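Local coordinates for protein putative hyaluronoglucosaminidase (Clostridium perfringens, PDB 6PWI) that probably hydrolyses terminal N-acetylhexosamine residues from glycans, as a family 84 glycoside hydrolase whose catalytic barrel lies within this piece of a longer secreted protein, at residues 283-287 against 288-292; 424-428 against 429-433; 58-61 against 62-66; 597-601 against 602-606. All coordinates share one frame; numbering follows the deposited sequence.

Contact 1. Residues 283-287 against 288-292; sequences EQLYS and VGVRQ
The guanidinium of Arg291 lies flat on the ring of Tyr286, five residues earlier, with the two planes only 4° apart and CZ of Arg291 3.5 Å from the ring centroid. This cation-pi stack packs against a Schellman motif that ends helix 268-286, just before strand 293-296 of the (beta/alpha)8 barrel. Gly289, at positive phi, is the C-prime residue: its N reaches Tyr286 O at 3.1 Å, and Val290 N bonds to Leu285 O at 3.3 Å. Leu285 O also takes the N-H of Val288, the two donors coming in from opposite faces of its plane. CB of Leu285 and CG2 of Val290 touch at 3.9 Å, the two side chains lying side by side and pointing the same way; both also pack on Trp253 of strand 250-255.

The ring of Tyr286 is swung out with CG anti to the backbone N (chi1 -173°), and the bend at chi2 of Arg291 folds its end back over one face of the ring. Asp323 holds both partners: OD1 takes the Tyr286 hydroxyl, and OD2 forms a salt bridge with Arg291 NE. Arg291 NH2 bonds to Val290 O of the following loop and, on a lone pair in the carbonyl plane, to Tyr286 O at the helix end, 2.8 Å away.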
loop_
_atom_site.group_PDB
_atom_site.type_symbol
_atom_site.label_atom_id
_atom_site.label_comp_id
_atom_site.label_asym_id
_atom_site.label_seq_id
_atom_site.Cartn_x
_atom_site.Cartn_y
_atom_site.Cartn_z
ATOM N N GLU A 283 -23.063 -16.243 2.806
ATOM C CA GLU A 283 -22.914 -17.337 3.755
ATOM C C GLU A 283 -21.761 -18.244 3.328
ATOM O O GLU A 283 -21.003 -18.709 4.179
ATOM C CB GLU A 283 -24.209 -18.141 3.903
ATOM C CG GLU A 283 -25.332 -17.404 4.613
ATOM C CD GLU A 283 -25.130 -17.175 6.102
ATOM O OE1 GLU A 283 -24.063 -17.575 6.627
ATOM O OE2 GLU A 283 -26.042 -16.601 6.736
ATOM N N GLN A 284 -21.632 -18.481 2.012
ATOM C CA GLN A 284 -20.574 -19.334 1.488
ATOM C C GLN A 284 -19.209 -18.732 1.820
ATOM O O GLN A 284 -18.325 -19.440 2.304
ATOM C CB GLN A 284 -20.742 -19.610 -0.011
ATOM C CG GLN A 284 -19.803 -20.699 -0.526
ATOM C CD GLN A 284 -19.632 -20.768 -2.028
ATOM O OE1 GLN A 284 -19.811 -19.791 -2.755
ATOM N NE2 GLN A 284 -19.252 -21.938 -2.510
ATOM N N LEU A 285 -19.045 -17.424 1.578
ATOM C CA LEU A 285 -17.790 -16.762 1.904
ATOM C C LEU A 285 -17.604 -16.743 3.418
ATOM O O LEU A 285 -16.488 -16.960 3.888
ATOM C CB LEU A 285 -17.755 -15.346 1.319
ATOM C CG LEU A 285 -17.298 -15.203 -0.137
ATOM C CD1 LEU A 285 -16.017 -15.970 -0.416
ATOM C CD2 LEU A 285 -18.387 -15.608 -1.111
ATOM N N TYR A 286 -18.697 -16.508 4.166
ATOM C CA TYR A 286 -18.668 -16.450 5.624
ATOM C C TYR A 286 -18.130 -17.763 6.191
ATOM O O TYR A 286 -17.428 -17.762 7.205
ATOM C CB TYR A 286 -20.059 -16.184 6.212
ATOM C CG TYR A 286 -20.070 -15.958 7.706
ATOM C CD1 TYR A 286 -19.964 -14.681 8.237
ATOM C CD2 TYR A 286 -20.183 -17.016 8.601
ATOM C CE1 TYR A 286 -19.961 -14.468 9.608
ATOM C CE2 TYR A 286 -20.171 -16.823 9.975
ATOM C CZ TYR A 286 -20.066 -15.541 10.480
ATOM O OH TYR A 286 -20.051 -15.323 11.827
ATOM N N SER A 287 -18.465 -18.868 5.506
ATOM C CA SER A 287 -18.147 -20.215 5.949
ATOM C C SER A 287 -16.655 -20.509 5.805
ATOM O O SER A 287 -16.155 -21.452 6.411
ATOM C CB SER A 287 -18.992 -21.237 5.227
ATOM O OG SER A 287 -18.425 -21.577 3.972
ATOM N N VAL A 288 -15.935 -19.716 5.005
ATOM C CA VAL A 288 -14.495 -19.912 4.926
ATOM C C VAL A 288 -13.749 -18.803 5.668
ATOM O O VAL A 288 -12.525 -18.760 5.608
ATOM C CB VAL A 288 -13.979 -20.129 3.487
ATOM C CG1 VAL A 288 -14.439 -21.459 2.914
ATOM C CG2 VAL A 288 -14.335 -18.988 2.544
ATOM N N GLY A 289 -14.474 -17.921 6.374
ATOM C CA GLY A 289 -13.846 -17.020 7.335
ATOM C C GLY A 289 -13.923 -15.529 6.983
ATOM O O GLY A 289 -13.457 -14.695 7.755
ATOM N N VAL A 290 -14.506 -15.189 5.827
ATOM C CA VAL A 290 -14.706 -13.798 5.444
ATOM C C VAL A 290 -15.637 -13.123 6.454
ATOM O O VAL A 290 -16.703 -13.646 6.767
ATOM C CB VAL A 290 -15.249 -13.666 4.008
ATOM C CG1 VAL A 290 -15.497 -12.213 3.639
ATOM C CG2 VAL A 290 -14.335 -14.325 2.985
ATOM N N ARG A 291 -15.237 -11.936 6.934
ATOM C CA ARG A 291 -15.965 -11.249 7.993
ATOM C C ARG A 291 -16.218 -9.779 7.637
ATOM O O ARG A 291 -16.611 -8.991 8.499
ATOM C CB ARG A 291 -15.228 -11.411 9.330
ATOM C CG ARG A 291 -15.292 -12.813 9.922
ATOM C CD ARG A 291 -16.680 -13.221 10.391
ATOM N NE ARG A 291 -16.754 -14.580 10.921
ATOM C CZ ARG A 291 -16.759 -15.702 10.194
ATOM N NH1 ARG A 291 -16.830 -16.871 10.801
ATOM N NH2 ARG A 291 -16.696 -15.662 8.874
ATOM N N GLN A 292 -15.988 -9.414 6.366
ATOM C CA GLN A 292 -16.273 -8.075 5.869
ATOM C C GLN A 292 -16.519 -8.140 4.364
ATOM O O GLN A 292 -15.860 -8.894 3.652
ATOM C CB GLN A 292 -15.158 -7.088 6.222
ATOM C CG GLN A 292 -15.593 -5.635 6.088
ATOM C CD GLN A 292 -14.625 -4.613 6.639
ATOM O OE1 GLN A 292 -13.458 -4.895 6.927
ATOM N NE2 GLN A 292 -15.118 -3.394 6.787
#

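Contact 2. Residues 424-428 against 429-433; sequences NPMQE and AQASK
Between Pro425 and Ser432 the chain runs extended, turns at Gln427 and Glu428 and enters helical backbone angles from Ala429, bringing the CA atoms of Pro425 and Ser432 to 5.8 Å. Ser432 ties the turn together. Its OG sits anti to its own carbonyl carbon (chi1 -68°), which aims it back at the incoming chain: it donates to Glu428 O at 2.9 Å, from above the carbonyl plane, and accepts the N-H of Met426 at 3.1 Å. This buried hydroxyl is thus gripped by two backbone groups, while CB of Pro425 lies against it. Ser432 N adds a weak bond to the same Glu428 O. A water takes the N-H of Ala429 and donates to Gln427 O, bridging two groups that the backbone does not join directly. Met426 bends at its last torsion, so that its methyl CE meets CB of Ala431 at 3.7 Å.

Outside the turn, Glu428 OE1 is held by Asn396 and Gln430 NE2 by Asp198, which also pairs with Lys433. The whole loop links barrel strand 418-423 to helix 433-444, the last beta-to-alpha connection of the (beta/alpha)8 domain, and packs between helix 193-204 and helix 540-572.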
loop_
_atom_site.group_PDB
_atom_site.type_symbol
_atom_site.label_atom_id
_atom_site.label_comp_id
_atom_site.label_asym_id
_atom_site.label_seq_id
_atom_site.Cartn_x
_atom_site.Cartn_y
_atom_site.Cartn_z
ATOM N N ASN A 424 -5.277 1.442 -5.087
ATOM C CA ASN A 424 -5.531 0.539 -6.199
ATOM C C ASN A 424 -4.213 0.369 -6.957
ATOM O O ASN A 424 -3.815 1.258 -7.704
ATOM C CB ASN A 424 -6.671 1.082 -7.066
ATOM C CG ASN A 424 -7.017 0.211 -8.254
ATOM O OD1 ASN A 424 -6.843 -1.001 -8.200
ATOM N ND2 ASN A 424 -7.519 0.813 -9.322
ATOM N N PRO A 425 -3.443 -0.722 -6.735
ATOM C CA PRO A 425 -2.070 -0.811 -7.232
ATOM C C PRO A 425 -1.956 -1.376 -8.646
ATOM O O PRO A 425 -2.966 -1.528 -9.333
ATOM C CB PRO A 425 -1.390 -1.733 -6.207
ATOM C CG PRO A 425 -2.467 -2.045 -5.176
ATOM C CD PRO A 425 -3.786 -1.879 -5.903
ATOM N N MET A 426 -0.710 -1.672 -9.052
ATOM C CA MET A 426 -0.369 -2.137 -10.390
ATOM C C MET A 426 -0.646 -3.631 -10.506
ATOM O O MET A 426 -0.767 -4.323 -9.502
ATOM C CB MET A 426 1.123 -1.933 -10.664
ATOM C CG MET A 426 1.587 -0.504 -10.552
ATOM S SD MET A 426 3.387 -0.427 -10.746
ATOM C CE MET A 426 3.894 -0.505 -9.027
ATOM N N GLN A 427 -0.685 -4.138 -11.740
ATOM C CA GLN A 427 -0.754 -5.578 -11.932
ATOM C C GLN A 427 0.558 -6.223 -11.480
ATOM O O GLN A 427 0.626 -7.438 -11.304
ATOM C CB GLN A 427 -1.121 -5.916 -13.376
ATOM C CG GLN A 427 0.001 -5.660 -14.365
ATOM C CD GLN A 427 -0.326 -6.181 -15.742
ATOM O OE1 GLN A 427 -1.490 -6.345 -16.116
ATOM N NE2 GLN A 427 0.717 -6.442 -16.515
ATOM N N GLU A 428 1.592 -5.394 -11.282
ATOM C CA GLU A 428 2.871 -5.849 -10.754
ATOM C C GLU A 428 2.822 -5.764 -9.230
ATOM O O GLU A 428 2.994 -4.685 -8.652
ATOM C CB GLU A 428 4.031 -5.027 -11.323
ATOM C CG GLU A 428 4.300 -5.289 -12.790
ATOM C CD GLU A 428 3.334 -4.611 -13.748
ATOM O OE1 GLU A 428 2.613 -3.692 -13.311
ATOM O OE2 GLU A 428 3.296 -5.009 -14.931
ATOM N N ALA A 429 2.596 -6.919 -8.596
ATOM C CA ALA A 429 2.250 -6.962 -7.185
ATOM C C ALA A 429 3.420 -6.512 -6.310
ATOM O O ALA A 429 3.252 -5.634 -5.467
ATOM C CB ALA A 429 1.738 -8.330 -6.815
ATOM N N GLN A 430 4.601 -7.104 -6.523
ATOM C CA GLN A 430 5.774 -6.820 -5.705
ATOM C C GLN A 430 6.165 -5.344 -5.799
ATOM O O GLN A 430 6.419 -4.712 -4.778
ATOM C CB GLN A 430 6.927 -7.751 -6.084
ATOM C CG GLN A 430 6.642 -9.219 -5.799
ATOM C CD GLN A 430 6.633 -9.520 -4.320
ATOM O OE1 GLN A 430 7.502 -9.084 -3.571
ATOM N NE2 GLN A 430 5.641 -10.275 -3.884
ATOM N N ALA A 431 6.182 -4.791 -7.021
ATOM C CA ALA A 431 6.490 -3.389 -7.265
ATOM C C ALA A 431 5.522 -2.473 -6.517
ATOM O O ALA A 431 5.877 -1.347 -6.169
ATOM C CB ALA A 431 6.470 -3.116 -8.745
ATOM N N SER A 432 4.304 -2.962 -6.268
ATOM C CA SER A 432 3.276 -2.182 -5.601
ATOM C C SER A 432 3.597 -1.969 -4.123
ATOM O O SER A 432 2.972 -1.133 -3.468
ATOM C CB SER A 432 1.928 -2.820 -5.774
ATOM O OG SER A 432 1.520 -2.744 -7.127
ATOM N N LYS A 433 4.572 -2.715 -3.594
ATOM C CA LYS A 433 4.850 -2.640 -2.165
ATOM C C LYS A 433 5.251 -1.225 -1.753
ATOM O O LYS A 433 5.029 -0.851 -0.600
ATOM C CB LYS A 433 5.877 -3.680 -1.702
ATOM C CG LYS A 433 5.330 -5.097 -1.594
ATOM C CD LYS A 433 6.420 -6.110 -1.374
ATOM C CE LYS A 433 5.921 -7.525 -1.210
ATOM N NZ LYS A 433 6.996 -8.344 -0.611
HETATM O O HOH W 1 2.398 -9.377 -10.048
#

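Contact 3. Residues 58-61 against 62-66; sequences VVFE and EGIDE
Phe60 and Ile64 meet across a type I beta turn, Glu61 to Ile64, which carries the chain from strand 55-60 towards helix 66-78. This is a beta-alpha connection in the N-terminal alpha/beta domain of the glycosyl hydrolase family 20 domain 2 type.

The apolar part is small. CD1 of the Phe60 ring and CG2 of Ile64 approach to 4.1 Å, with the two side chains crossing at about a right angle. On its own strand the ring is backed by Val58, whose CG1 lies over one face, offset toward the rim. Ile64 places CG2 anti to its backbone N, and that sends the methyl toward the ring, while CG1 turns instead to the Glu61 backbone and lies 3.6 Å from Glu61 O. Both side chains also pack on Ile98 of strand 94-100; Phe60 touches helix 66-78 and Ile64 helix 144-158, so the little pair belongs to the layer between sheet and helices.

The backbone bonding across the turn is modest: Ile64 N donates to Glu61 O, nearly straight (162°) but weak at 3.3 Å.

Charged and polar groups fix the two ends. Glu61 is extended beyond CG, and its buried carboxylate is satisfied outside the turn: OE1 accepts from Ser103 OG and Ile100 N, OE2 from Asp108 N. At the other end Asp65 is the N-cap of helix 66-78, its side chain capping a backbone N at the start of the helix. Its OD2 forms a salt bridge with Lys248 of the catalytic domain, while OD1 is also bonded to Thr68 OG1.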
loop_
_atom_site.group_PDB
_atom_site.type_symbol
_atom_site.label_atom_id
_atom_site.label_comp_id
_atom_site.label_asym_id
_atom_site.label_seq_id
_atom_site.Cartn_x
_atom_site.Cartn_y
_atom_site.Cartn_z
ATOM N N VAL A 58 5.069 -15.244 29.471
ATOM C CA VAL A 58 4.081 -14.649 28.592
ATOM C C VAL A 58 2.707 -14.753 29.254
ATOM O O VAL A 58 2.269 -15.843 29.623
ATOM C CB VAL A 58 4.085 -15.366 27.232
ATOM C CG1 VAL A 58 2.949 -14.886 26.349
ATOM C CG2 VAL A 58 5.418 -15.218 26.527
ATOM N N VAL A 59 2.022 -13.609 29.361
ATOM C CA VAL A 59 0.693 -13.543 29.942
ATOM C C VAL A 59 -0.262 -12.949 28.911
ATOM O O VAL A 59 -0.132 -11.784 28.554
ATOM C CB VAL A 59 0.701 -12.699 31.232
ATOM C CG1 VAL A 59 -0.679 -12.602 31.865
ATOM C CG2 VAL A 59 1.735 -13.200 32.230
ATOM N N PHE A 60 -1.215 -13.759 28.441
ATOM C CA PHE A 60 -2.276 -13.263 27.582
ATOM C C PHE A 60 -3.581 -13.196 28.371
ATOM O O PHE A 60 -3.973 -14.164 29.012
ATOM C CB PHE A 60 -2.551 -14.219 26.419
ATOM C CG PHE A 60 -1.392 -14.531 25.507
ATOM C CD1 PHE A 60 -0.817 -13.545 24.717
ATOM C CD2 PHE A 60 -0.916 -15.830 25.395
ATOM C CE1 PHE A 60 0.236 -13.847 23.865
ATOM C CE2 PHE A 60 0.128 -16.132 24.534
ATOM C CZ PHE A 60 0.703 -15.139 23.775
ATOM N N GLU A 61 -4.268 -12.058 28.284
ATOM C CA GLU A 61 -5.623 -11.961 28.790
ATOM C C GLU A 61 -6.536 -12.823 27.925
ATOM O O GLU A 61 -6.161 -13.221 26.829
ATOM C CB GLU A 61 -6.097 -10.513 28.754
ATOM C CG GLU A 61 -5.466 -9.654 29.827
ATOM C CD GLU A 61 -6.187 -8.332 30.005
ATOM O OE1 GLU A 61 -7.126 -8.068 29.227
ATOM O OE2 GLU A 61 -5.811 -7.574 30.924
ATOM N N GLU A 62 -7.750 -13.068 28.427
ATOM C CA GLU A 62 -8.720 -13.968 27.821
ATOM C C GLU A 62 -9.257 -13.397 26.508
ATOM O O GLU A 62 -9.714 -14.155 25.655
ATOM C CB GLU A 62 -9.847 -14.261 28.816
ATOM C CG GLU A 62 -9.402 -15.102 30.000
ATOM C CD GLU A 62 -9.020 -16.536 29.666
ATOM O OE1 GLU A 62 -9.725 -17.156 28.845
ATOM O OE2 GLU A 62 -8.019 -17.035 30.227
ATOM N N GLY A 63 -9.200 -12.069 26.350
ATOM C CA GLY A 63 -9.741 -11.404 25.174
ATOM C C GLY A 63 -8.826 -11.462 23.946
ATOM O O GLY A 63 -9.253 -11.091 22.851
ATOM N N ILE A 64 -7.576 -11.914 24.138
ATOM C CA ILE A 64 -6.565 -11.955 23.090
ATOM C C ILE A 64 -6.776 -13.210 22.237
ATOM O O ILE A 64 -6.847 -14.317 22.771
ATOM C CB ILE A 64 -5.155 -11.883 23.722
ATOM C CG1 ILE A 64 -4.963 -10.659 24.630
ATOM C CG2 ILE A 64 -4.061 -11.994 22.672
ATOM C CD1 ILE A 64 -5.356 -9.327 24.022
ATOM N N ASP A 65 -6.896 -13.036 20.909
ATOM C CA ASP A 65 -7.254 -14.131 20.012
ATOM C C ASP A 65 -6.005 -14.871 19.537
ATOM O O ASP A 65 -4.885 -14.453 19.833
ATOM C CB ASP A 65 -8.166 -13.679 18.865
ATOM C CG ASP A 65 -7.532 -12.766 17.818
ATOM O OD1 ASP A 65 -6.279 -12.723 17.726
ATOM O OD2 ASP A 65 -8.304 -12.096 17.087
ATOM N N GLU A 66 -6.212 -15.967 18.793
ATOM C CA GLU A 66 -5.117 -16.850 18.420
ATOM C C GLU A 66 -4.128 -16.126 17.505
ATOM O O GLU A 66 -2.915 -16.288 17.654
ATOM C CB GLU A 66 -5.615 -18.164 17.815
ATOM C CG GLU A 66 -6.036 -19.195 18.858
ATOM C CD GLU A 66 -4.969 -19.715 19.821
ATOM O OE1 GLU A 66 -3.931 -20.237 19.342
ATOM O OE2 GLU A 66 -5.177 -19.607 21.059
#

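Contact 4. Residues 597-601 against 602-606; sequences TPVIN and GQSRP
This is a short beta hairpin, strand 597-599 against strand 602-604, placed after the long helices 540-572 and 575-591 and before helix 613-623. The secure pairing is at Thr597 and Ser604, a hydrogen-bonded pair: Thr597 N reaches Ser604 O at 2.7 Å and Ser604 N reaches Thr597 O at 2.8 Å. Pro598 faces Gln603 as the non-hydrogen-bonded pair that follows, and CA of Gln603 makes a CA-H...O contact with Thr597 O. Toward the turn Val599 N donates to Gly602 O at 3.0 Å, though the pairing there is loose.

Thr597, Val599 and Ser604 share one face of the hairpin. There CG1 of Val599 rests against CB of Ser604 at 3.7 Å, while CG2, set between its own backbone N and carbonyl carbon, leans over the backbone of Gly602 and Gln603. A water joins the two hydroxyls of the pair, 2.9 Å from Thr597 OG1 and 2.6 Å from Ser604 OG. CG2 of Thr597 meets CG of Pro606 at 3.9 Å, and both residues pack on Trp549 of helix 540-572.

The turn itself, at Ile600 and Asn601, is exposed, and Asn601 is poorly ordered. Pro598 O accepts from Gln427 of the barrel loop, so the hairpin reaches from the helical region to the catalytic domain. The whole is an antiparallel beta hairpin held by the Thr597/Ser604 and Pro598/Gln603 pairs.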
loop_
_atom_site.group_PDB
_atom_site.type_symbol
_atom_site.label_atom_id
_atom_site.label_comp_id
_atom_site.label_asym_id
_atom_site.label_seq_id
_atom_site.Cartn_x
_atom_site.Cartn_y
_atom_site.Cartn_z
ATOM N N THR A 597 6.815 -7.145 -21.900
ATOM C CA THR A 597 6.240 -7.679 -20.673
ATOM C C THR A 597 4.773 -8.039 -20.906
ATOM O O THR A 597 4.113 -7.458 -21.769
ATOM C CB THR A 597 6.387 -6.705 -19.494
ATOM O OG1 THR A 597 5.701 -5.483 -19.785
ATOM C CG2 THR A 597 7.826 -6.433 -19.115
ATOM N N PRO A 598 4.207 -8.988 -20.123
ATOM C CA PRO A 598 2.838 -9.456 -20.358
ATOM C C PRO A 598 1.765 -8.441 -19.964
ATOM O O PRO A 598 1.859 -7.792 -18.924
ATOM C CB PRO A 598 2.756 -10.711 -19.480
ATOM C CG PRO A 598 3.719 -10.426 -18.338
ATOM C CD PRO A 598 4.854 -9.648 -18.973
ATOM N N VAL A 599 0.760 -8.290 -20.831
ATOM C CA VAL A 599 -0.483 -7.618 -20.486
ATOM C C VAL A 599 -1.643 -8.522 -20.896
ATOM O O VAL A 599 -1.444 -9.508 -21.603
ATOM C CB VAL A 599 -0.605 -6.214 -21.112
ATOM C CG1 VAL A 599 0.318 -5.214 -20.439
ATOM C CG2 VAL A 599 -0.416 -6.220 -22.624
ATOM N N ILE A 600 -2.853 -8.148 -20.470
ATOM C CA ILE A 600 -4.021 -9.010 -20.512
ATOM C C ILE A 600 -4.301 -9.452 -21.947
ATOM O O ILE A 600 -4.689 -10.594 -22.187
ATOM C CB ILE A 600 -5.223 -8.307 -19.847
ATOM C CG1 ILE A 600 -6.414 -9.249 -19.652
ATOM C CG2 ILE A 600 -5.610 -7.033 -20.590
ATOM C CD1 ILE A 600 -7.388 -8.783 -18.585
ATOM N N ASN A 601 -4.061 -8.550 -22.900
ATOM C CA ASN A 601 -4.451 -8.781 -24.281
ATOM C C ASN A 601 -3.273 -9.323 -25.094
ATOM O O ASN A 601 -3.478 -9.885 -26.164
ATOM C CB ASN A 601 -5.132 -7.545 -24.886
ATOM C CG ASN A 601 -4.478 -6.236 -24.487
ATOM O OD1 ASN A 601 -4.346 -5.933 -23.301
ATOM N ND2 ASN A 601 -4.069 -5.450 -25.471
ATOM N N GLY A 602 -2.048 -9.172 -24.578
ATOM C CA GLY A 602 -0.860 -9.563 -25.316
ATOM C C GLY A 602 0.427 -9.110 -24.630
ATOM O O GLY A 602 0.757 -9.593 -23.548
ATOM N N GLN A 603 1.148 -8.180 -25.276
ATOM C CA GLN A 603 2.466 -7.767 -24.813
ATOM C C GLN A 603 2.591 -6.245 -24.795
ATOM O O GLN A 603 1.938 -5.543 -25.565
ATOM C CB GLN A 603 3.561 -8.412 -25.665
ATOM C CG GLN A 603 3.867 -9.852 -25.271
ATOM C CD GLN A 603 5.232 -10.283 -25.747
ATOM O OE1 GLN A 603 5.587 -10.099 -26.911
ATOM N NE2 GLN A 603 6.016 -10.853 -24.845
ATOM N N SER A 604 3.449 -5.749 -23.899
ATOM C CA SER A 604 3.689 -4.322 -23.750
ATOM C C SER A 604 5.191 -4.048 -23.650
ATOM O O SER A 604 5.949 -4.882 -23.156
ATOM C CB SER A 604 2.931 -3.791 -22.561
ATOM O OG SER A 604 3.432 -2.536 -22.128
ATOM N N ARG A 605 5.601 -2.869 -24.134
ATOM C CA ARG A 605 6.994 -2.432 -24.138
ATOM C C ARG A 605 7.281 -1.622 -22.871
ATOM O O ARG A 605 6.776 -0.514 -22.707
ATOM C CB ARG A 605 7.280 -1.644 -25.422
ATOM C CG ARG A 605 8.558 -0.816 -25.415
ATOM C CD ARG A 605 8.783 -0.077 -26.727
ATOM N NE ARG A 605 7.760 0.923 -27.014
ATOM C CZ ARG A 605 7.776 2.182 -26.572
ATOM N NH1 ARG A 605 8.765 2.607 -25.800
ATOM N NH2 ARG A 605 6.798 3.011 -26.899
ATOM N N PRO A 606 8.082 -2.145 -21.916
ATOM C CA PRO A 606 8.378 -1.402 -20.693
ATOM C C PRO A 606 9.202 -0.180 -21.073
ATOM O O PRO A 606 10.104 -0.271 -21.910
ATOM C CB PRO A 606 9.165 -2.388 -19.823
ATOM C CG PRO A 606 9.700 -3.415 -20.797
ATOM C CD PRO A 606 8.717 -3.467 -21.946
HETATM O O HOH W 2 5.260 -2.706 -20.252
#

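Overall arrangement
All four are local contacts between adjoining residues, spread over three regions of the chain. Contacts 1 and 2 both belong to the (beta/alpha)8 barrel, one at an alpha-to-beta and the other at a beta-to-alpha connection, with centres about 26 Å apart. Contact 3 lies in the N-terminal domain and contact 4 beyond the barrel, their centres about 49 Å apart. Contacts 2 and 3 are buried, and contact 2, gripped by a serine hydroxyl and a water, lies nearest the chain's centre. Contact 1 is partly buried and relies on a cation-pi stack, contact 3 on a weak turn bond and a small apolar contact; contact 4, partly buried with an exposed turn, relies on strand pairing. Contacts 2 and 4 touch, joining the barrel loop to the hairpin.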